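Long-range contact in Dot/Icm T4SS effector (Legionella pneumophila, PDB 6VVE), which is a secreted effector kinase that binds ADP with manganese and is activated by the host metabolite inositol hexakisphosphate: residues L169-A175 with G228-W232. Sequence-based numbering, arbitrary orientation.
Sequences LKELNDA and GKDQW
In the mainly helical lobe, probably the C-lobe of a kinase-like fold, the C-terminal end of helix 159-174, which precedes strand 177-178, packs against the junction where helix 219-229 gives way to helix 231-239. Asn173 enters this junction as a knob into a hole formed by Gly228, Lys229, Gln231 and Trp232. Its OD1 accepts the backbone N-H of Trp232 (N to OD1 2.9 Å); the donor lies close to the C=O direction (164°), though the N-H itself is bent to 144°, so a side chain of one helix takes up an N-H in the first turn of another. The same OD1 lies in the plane of the indole at its edge, 3.2 Å from Trp232 CD1. At the other end of the amide, ND2 donates to Tyr177 O, which fixes the rotation of the group.

Lys170 covers one face of the Trp232 indole. With CG anti to the backbone N (chi1 -178°), its aliphatic chain runs along the indole in the same direction, and CG stands 3.5 Å from the centroid of the five-membered ring in a CH-pi contact. A bend at chi4 then turns NZ aside to a salt bridge with Asp174 OD2 at 2.7 Å, on the syn side of the carboxylate. Lys229 folds back through bends at chi3 and chi4, and its NZ donates to Asn173 O at 3.0 Å and weakly to Asp174 O; at this carbonyl end the helix dipole would probably favour its positive charge. A water donating to both Asp174 OD1 and Lys229 O adds a second link here. Leu169 CD1 lies 3.6 Å from Gln231 OE1, the two side chains meeting nearly perpendicular.

The junction has further partners: Gln231 NE2 bonds His179 O, and Trp232 NE1 bonds Ser269 OG. Leu290 of helix 288-299 touches Lys170 and Trp232, and Trp178 of strand 177-178 packs on Asn173 and Gln231.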
loop_
_atom_site.group_PDB
_atom_site.type_symbol
_atom_site.label_atom_id
_atom_site.label_comp_id
_atom_site.label_asym_id
_atom_site.label_seq_id
_atom_site.Cartn_x
_atom_site.Cartn_y
_atom_site.Cartn_z
ATOM N N LEU A 169 1.698 6.887 -2.760
ATOM C CA LEU A 169 2.659 5.791 -2.666
ATOM C C LEU A 169 4.058 6.315 -2.360
ATOM O O LEU A 169 4.825 5.669 -1.627
ATOM C CB LEU A 169 2.661 4.988 -3.956
ATOM C CG LEU A 169 3.631 3.812 -4.046
ATOM C CD1 LEU A 169 3.374 2.826 -2.919
ATOM C CD2 LEU A 169 3.508 3.125 -5.413
ATOM N N LYS A 170 4.406 7.486 -2.907
ATOM C CA LYS A 170 5.704 8.081 -2.609
ATOM C C LYS A 170 5.829 8.413 -1.129
ATOM O O LYS A 170 6.884 8.189 -0.520
ATOM C CB LYS A 170 5.910 9.339 -3.442
ATOM C CG LYS A 170 7.264 10.008 -3.229
ATOM C CD LYS A 170 7.364 11.311 -4.022
ATOM C CE LYS A 170 8.722 11.973 -3.823
ATOM N NZ LYS A 170 9.025 12.225 -2.394
ATOM N N GLU A 171 4.765 8.956 -0.534
ATOM C CA GLU A 171 4.768 9.206 0.907
ATOM C C GLU A 171 5.033 7.914 1.665
ATOM O O GLU A 171 5.775 7.898 2.654
ATOM C CB GLU A 171 3.429 9.821 1.325
ATOM C CG GLU A 171 3.496 10.716 2.542
ATOM C CD GLU A 171 2.225 11.527 2.737
ATOM O OE1 GLU A 171 1.354 11.500 1.841
ATOM O OE2 GLU A 171 2.098 12.196 3.788
ATOM N N LEU A 172 4.452 6.809 1.194
ATOM C CA LEU A 172 4.733 5.507 1.785
ATOM C C LEU A 172 6.197 5.120 1.595
ATOM O O LEU A 172 6.891 4.758 2.557
ATOM C CB LEU A 172 3.814 4.460 1.158
ATOM C CG LEU A 172 3.793 3.075 1.797
ATOM C CD1 LEU A 172 3.021 3.110 3.110
ATOM C CD2 LEU A 172 3.195 2.052 0.834
ATOM N N ASN A 173 6.693 5.220 0.357
ATOM C CA ASN A 173 8.071 4.840 0.077
ATOM C C ASN A 173 9.051 5.715 0.854
ATOM O O ASN A 173 10.066 5.221 1.362
ATOM C CB ASN A 173 8.361 4.934 -1.424
ATOM C CG ASN A 173 7.460 4.030 -2.265
ATOM O OD1 ASN A 173 7.242 4.285 -3.449
ATOM N ND2 ASN A 173 6.940 2.963 -1.655
ATOM N N ASP A 174 8.772 7.024 0.949
ATOM C CA ASP A 174 9.677 7.915 1.666
ATOM C C ASP A 174 9.887 7.474 3.107
ATOM O O ASP A 174 10.938 7.766 3.697
ATOM C CB ASP A 174 9.150 9.353 1.636
ATOM C CG ASP A 174 9.279 9.991 0.265
ATOM O OD1 ASP A 174 9.950 9.403 -0.605
ATOM O OD2 ASP A 174 8.710 11.085 0.062
ATOM N N ALA A 175 8.914 6.774 3.685
ATOM C CA ALA A 175 8.975 6.303 5.057
ATOM C C ALA A 175 9.572 4.903 5.197
ATOM O O ALA A 175 9.670 4.385 6.330
ATOM C CB ALA A 175 7.564 6.320 5.673
ATOM N N GLY A 228 12.284 -0.357 -3.689
ATOM C CA GLY A 228 11.068 -0.014 -2.974
ATOM C C GLY A 228 10.927 1.476 -2.732
ATOM O O GLY A 228 9.837 2.029 -2.885
ATOM N N LYS A 229 12.026 2.147 -2.361
ATOM C CA LYS A 229 11.960 3.578 -2.098
ATOM C C LYS A 229 11.640 4.377 -3.356
ATOM O O LYS A 229 11.081 5.476 -3.255
ATOM C CB LYS A 229 13.274 4.059 -1.485
ATOM C CG LYS A 229 13.451 3.652 -0.019
ATOM C CD LYS A 229 14.518 4.482 0.682
ATOM C CE LYS A 229 14.043 5.907 0.959
ATOM N NZ LYS A 229 12.897 5.953 1.913
ATOM N N ASP A 230 11.989 3.856 -4.536
ATOM C CA ASP A 230 11.691 4.504 -5.807
ATOM C C ASP A 230 10.506 3.862 -6.512
ATOM O O ASP A 230 10.251 4.160 -7.681
ATOM C CB ASP A 230 12.921 4.471 -6.726
ATOM C CG ASP A 230 14.087 5.289 -6.161
ATOM O OD1 ASP A 230 13.847 6.121 -5.252
ATOM O OD2 ASP A 230 15.236 5.093 -6.623
ATOM N N GLN A 231 9.785 2.979 -5.825
ATOM C CA GLN A 231 8.645 2.290 -6.418
ATOM C C GLN A 231 7.695 3.268 -7.089
ATOM O O GLN A 231 7.300 3.076 -8.249
ATOM C CB GLN A 231 7.927 1.501 -5.315
ATOM C CG GLN A 231 6.911 0.501 -5.768
ATOM C CD GLN A 231 6.388 -0.319 -4.606
ATOM O OE1 GLN A 231 5.742 0.208 -3.700
ATOM N NE2 GLN A 231 6.699 -1.603 -4.608
ATOM N N TRP A 232 7.309 4.318 -6.363
ATOM C CA TRP A 232 6.362 5.299 -6.884
ATOM C C TRP A 232 6.798 5.833 -8.243
ATOM O O TRP A 232 5.961 6.095 -9.118
ATOM C CB TRP A 232 6.230 6.459 -5.890
ATOM C CG TRP A 232 7.520 7.199 -5.720
ATOM C CD1 TRP A 232 8.537 6.887 -4.863
ATOM C CD2 TRP A 232 7.938 8.367 -6.431
ATOM N NE1 TRP A 232 9.568 7.792 -5.003
ATOM C CE2 TRP A 232 9.220 8.710 -5.959
ATOM C CE3 TRP A 232 7.360 9.149 -7.430
ATOM C CZ2 TRP A 232 9.920 9.814 -6.440
ATOM C CZ3 TRP A 232 8.061 10.254 -7.907
ATOM C CH2 TRP A 232 9.325 10.569 -7.414
HETATM O O HOH W 1 11.345 7.010 -0.927
#